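PDB 2F6K: metal-dependent hydrolase from Lactobacillus plantarum, which probably catalyses a metal-dependent decarboxylation or hydrolysis, as a manganese-binding member of the amidohydrolase family related to aminocarboxymuconate-semialdehyde decarboxylase. Local coordinates for residues Y230-A241 with L255-D266. Numbering follows the deposited sequence.
With MN (manganese (II) ion), chain C.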
# COMPACT_ATOMS: atom_id res chain seq x y z
N TYR A 230 13.44 -20.29 19.70
CA TYR A 230 14.03 -21.62 19.55
C TYR A 230 13.16 -22.71 20.15
O TYR A 230 13.14 -23.83 19.64
CB TYR A 230 15.42 -21.66 20.17
CG TYR A 230 16.32 -20.62 19.57
CD1 TYR A 230 16.69 -20.68 18.22
CD2 TYR A 230 16.79 -19.55 20.34
CE1 TYR A 230 17.51 -19.70 17.65
CE2 TYR A 230 17.60 -18.57 19.79
CZ TYR A 230 17.96 -18.65 18.44
OH TYR A 230 18.78 -17.67 17.90
N ASP A 231 12.44 -22.41 21.23
CA ASP A 231 11.54 -23.41 21.81
C ASP A 231 10.36 -23.60 20.87
O ASP A 231 9.89 -24.72 20.66
CB ASP A 231 11.03 -22.98 23.19
CG ASP A 231 12.10 -23.06 24.26
OD1 ASP A 231 12.93 -24.00 24.20
OD2 ASP A 231 12.10 -22.18 25.15
N VAL A 232 9.88 -22.50 20.31
CA VAL A 232 8.75 -22.55 19.39
C VAL A 232 9.09 -23.38 18.14
O VAL A 232 8.26 -24.14 17.63
CB VAL A 232 8.30 -21.13 18.97
CG1 VAL A 232 7.10 -21.22 18.05
CG2 VAL A 232 7.97 -20.31 20.20
N MSE A 233 10.32 -23.23 17.66
CA MSE A 233 10.75 -23.98 16.48
C MSE A 233 10.75 -25.48 16.76
O MSE A 233 10.66 -26.29 15.84
CB MSE A 233 12.14 -23.51 16.03
CG MSE A 233 12.15 -22.09 15.43
SE MSE A 233 11.06 -21.91 13.80
CE MSE A 233 12.27 -22.79 12.58
N HIS A 234 10.85 -25.85 18.03
CA HIS A 234 10.84 -27.26 18.41
C HIS A 234 9.40 -27.74 18.54
O HIS A 234 9.10 -28.91 18.33
CB HIS A 234 11.55 -27.47 19.75
CG HIS A 234 13.04 -27.47 19.66
ND1 HIS A 234 13.85 -27.00 20.67
CD2 HIS A 234 13.87 -27.90 18.68
CE1 HIS A 234 15.11 -27.14 20.32
NE2 HIS A 234 15.15 -27.68 19.12
N HIS A 235 8.52 -26.80 18.87
CA HIS A 235 7.11 -27.08 19.10
C HIS A 235 6.23 -27.25 17.87
O HIS A 235 5.32 -28.08 17.88
CB HIS A 235 6.53 -25.98 19.99
CG HIS A 235 5.10 -26.18 20.36
ND1 HIS A 235 4.10 -25.33 19.95
CD2 HIS A 235 4.50 -27.12 21.13
CE1 HIS A 235 2.95 -25.72 20.47
NE2 HIS A 235 3.16 -26.80 21.19
N VAL A 236 6.49 -26.49 16.81
CA VAL A 236 5.68 -26.60 15.61
C VAL A 236 6.17 -27.67 14.65
O VAL A 236 7.15 -28.36 14.92
CB VAL A 236 5.62 -25.26 14.85
CG1 VAL A 236 5.26 -24.13 15.81
CG2 VAL A 236 6.94 -25.00 14.17
N TYR A 237 5.47 -27.81 13.53
CA TYR A 237 5.82 -28.78 12.51
C TYR A 237 6.18 -28.06 11.21
O TYR A 237 5.90 -26.86 11.05
CB TYR A 237 4.66 -29.73 12.25
CG TYR A 237 4.42 -30.71 13.36
CD1 TYR A 237 3.92 -30.29 14.60
CD2 TYR A 237 4.68 -32.07 13.18
CE1 TYR A 237 3.70 -31.20 15.63
CE2 TYR A 237 4.46 -32.99 14.20
CZ TYR A 237 3.97 -32.55 15.42
OH TYR A 237 3.74 -33.46 16.42
N PHE A 238 6.77 -28.79 10.28
CA PHE A 238 7.17 -28.23 9.00
C PHE A 238 7.00 -29.24 7.89
O PHE A 238 7.41 -30.40 8.04
CB PHE A 238 8.65 -27.83 9.03
CG PHE A 238 9.00 -26.81 10.07
CD1 PHE A 238 8.79 -25.45 9.83
CD2 PHE A 238 9.52 -27.21 11.30
CE1 PHE A 238 9.11 -24.51 10.81
CE2 PHE A 238 9.83 -26.28 12.28
CZ PHE A 238 9.63 -24.92 12.03
N ASP A 239 6.39 -28.85 6.77
CA ASP A 239 6.32 -29.78 5.66
C ASP A 239 7.57 -29.39 4.86
O ASP A 239 8.19 -28.37 5.17
CB ASP A 239 5.01 -29.61 4.87
CG ASP A 239 5.00 -28.43 3.93
OD1 ASP A 239 3.90 -27.88 3.72
OD2 ASP A 239 6.06 -28.05 3.37
N VAL A 240 7.97 -30.18 3.88
CA VAL A 240 9.18 -29.83 3.13
C VAL A 240 8.98 -29.74 1.63
O VAL A 240 9.80 -30.24 0.85
CB VAL A 240 10.34 -30.83 3.42
CG1 VAL A 240 10.70 -30.80 4.89
CG2 VAL A 240 9.95 -32.23 2.99
N ALA A 241 7.88 -29.12 1.22
CA ALA A 241 7.62 -28.94 -0.20
C ALA A 241 8.54 -27.83 -0.72
O ALA A 241 8.99 -26.98 0.05
CB ALA A 241 6.15 -28.56 -0.41
N LEU A 255 17.16 -26.35 13.91
CA LEU A 255 16.16 -25.64 14.72
C LEU A 255 14.91 -26.48 14.98
O LEU A 255 14.31 -26.38 16.05
CB LEU A 255 15.74 -24.35 14.03
CG LEU A 255 16.75 -23.22 13.87
CD1 LEU A 255 16.29 -22.29 12.76
CD2 LEU A 255 16.90 -22.47 15.18
N ALA A 256 14.51 -27.28 14.00
CA ALA A 256 13.32 -28.11 14.12
C ALA A 256 13.57 -29.45 14.77
O ALA A 256 14.69 -29.96 14.78
CB ALA A 256 12.71 -28.32 12.74
N GLN A 257 12.51 -30.04 15.31
CA GLN A 257 12.59 -31.33 15.95
C GLN A 257 12.55 -32.36 14.81
O GLN A 257 11.78 -32.22 13.86
CB GLN A 257 11.39 -31.52 16.89
CG GLN A 257 11.72 -32.14 18.23
CD GLN A 257 10.49 -32.31 19.11
OE1 GLN A 257 9.87 -31.33 19.51
NE2 GLN A 257 10.14 -33.55 19.41
N PRO A 258 13.39 -33.40 14.89
CA PRO A 258 13.45 -34.46 13.88
C PRO A 258 12.12 -35.12 13.55
O PRO A 258 11.85 -35.43 12.40
CB PRO A 258 14.45 -35.44 14.47
CG PRO A 258 15.41 -34.53 15.16
CD PRO A 258 14.48 -33.56 15.87
N GLU A 259 11.30 -35.32 14.57
CA GLU A 259 10.00 -35.97 14.40
C GLU A 259 8.91 -35.03 13.87
O GLU A 259 7.79 -35.47 13.57
CB GLU A 259 9.53 -36.57 15.73
CG GLU A 259 10.59 -37.34 16.52
CD GLU A 259 11.73 -36.45 17.03
OE1 GLU A 259 11.50 -35.24 17.27
OE2 GLU A 259 12.86 -36.98 17.20
N HIS A 260 9.22 -33.74 13.74
CA HIS A 260 8.23 -32.77 13.27
C HIS A 260 8.39 -32.34 11.82
O HIS A 260 7.82 -31.33 11.40
CB HIS A 260 8.21 -31.53 14.17
CG HIS A 260 7.64 -31.77 15.53
ND1 HIS A 260 7.43 -30.76 16.45
CD2 HIS A 260 7.22 -32.91 16.14
CE1 HIS A 260 6.91 -31.26 17.55
NE2 HIS A 260 6.78 -32.57 17.39
N LEU A 261 9.14 -33.11 11.04
CA LEU A 261 9.35 -32.78 9.63
C LEU A 261 8.46 -33.67 8.77
O LEU A 261 8.53 -34.89 8.84
CB LEU A 261 10.83 -32.98 9.27
CG LEU A 261 11.78 -32.10 10.07
CD1 LEU A 261 13.21 -32.54 9.81
CD2 LEU A 261 11.58 -30.63 9.71
N LEU A 262 7.62 -33.04 7.96
CA LEU A 262 6.68 -33.78 7.13
C LEU A 262 6.91 -33.59 5.64
O LEU A 262 7.22 -32.49 5.18
CB LEU A 262 5.26 -33.34 7.47
CG LEU A 262 4.88 -33.43 8.95
CD1 LEU A 262 3.59 -32.67 9.18
CD2 LEU A 262 4.74 -34.89 9.35
N TYR A 263 6.76 -34.66 4.87
CA TYR A 263 6.93 -34.60 3.43
C TYR A 263 5.75 -33.86 2.79
O TYR A 263 4.63 -33.92 3.31
CB TYR A 263 6.99 -36.00 2.84
CG TYR A 263 6.91 -36.00 1.33
CD1 TYR A 263 7.92 -35.43 0.56
CD2 TYR A 263 5.82 -36.55 0.67
CE1 TYR A 263 7.84 -35.40 -0.83
CE2 TYR A 263 5.73 -36.52 -0.71
CZ TYR A 263 6.74 -35.95 -1.46
OH TYR A 263 6.67 -35.95 -2.83
N GLY A 264 6.02 -33.20 1.67
CA GLY A 264 4.99 -32.48 0.93
C GLY A 264 5.38 -32.41 -0.54
O GLY A 264 6.56 -32.22 -0.85
N SER A 265 4.42 -32.55 -1.45
CA SER A 265 4.75 -32.50 -2.88
C SER A 265 4.30 -31.20 -3.55
O SER A 265 4.93 -30.73 -4.50
CB SER A 265 4.14 -33.69 -3.61
OG SER A 265 2.74 -33.55 -3.73
N ASP A 266 3.20 -30.64 -3.05
CA ASP A 266 2.62 -29.40 -3.56
C ASP A 266 2.00 -29.50 -4.94
O ASP A 266 1.94 -28.50 -5.66
CB ASP A 266 3.66 -28.27 -3.56
CG ASP A 266 3.04 -26.92 -3.28
OD1 ASP A 266 1.79 -26.81 -3.24
OD2 ASP A 266 3.80 -25.95 -3.10
MN MN C . 0.74 -25.29 -1.73
O HOH W 1 15.19 -24.44 17.60
O HOH W 2 10.13 -28.75 15.07
O HOH W 3 2.38 -24.05 -2.06
O HOH W 4 -0.19 -24.29 -3.59
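Tyr230 meets Leu255 at the edge of its ring, CD1 lying 3.5 Å from Leu255 CD2, while a water joins the two backbone carbonyls; Arg247 of a second subunit packs on both side chains, and Asp215 holds the Tyr230 hydroxyl. One turn on, selenomethionine Met233, bent at chi2 and chi3, brings CE to Leu255 CB and CD1. A second water accepts from Gln257 N and lies beside the carbonyls of Met233 and Val236, bridging the helix end to the 255-260 loop. Val236 O, just past the helix, accepts from His260 ND1 (2.9 Å, 137° at the hydrogen), which approaches from above the carbonyl plane. The His260 ring has neighbours on both faces: Gln257 CD lies over the rim of one, and the Tyr237 ring stacks on the opposite one, centroids 3.7 Å apart and planes 16° from parallel. With CG beside the backbone N (chi1 -72°), Tyr237 also lays its ring face over His260 CB in a CH-pi contact. Were this tyrosine replaced by alanine, the imidazole would probably lose the cover on that face, and His260 would be freer to turn away from Val236 O. Phe238 brings CE2 to 3.6 Å from Ala256 CB, and its backbone forms the parallel ladder. Phe238 N donates to His260 O (3.0 Å). Leu262 N donates almost straight to Phe238 O (2.6 Å). Asp239 turns its carboxylate back in an Asx turn, OD2 taking Ala241 N from above the carboxylate plane (3.0 Å), while OD1 accepts from metal ligand His7, a second-shell bond that probably orients that imidazole. Ala241 CB rests 4.0 Å from Asp266 CB; Asp266 OD1 binds manganese with His7, His9, His154 and two waters. Strands 237-239 and 261-262, linked through helix 248-252, form the last beta-alpha-beta unit of an amidohydrolase TIM barrel, with the metal site at the strands' C-terminal ends.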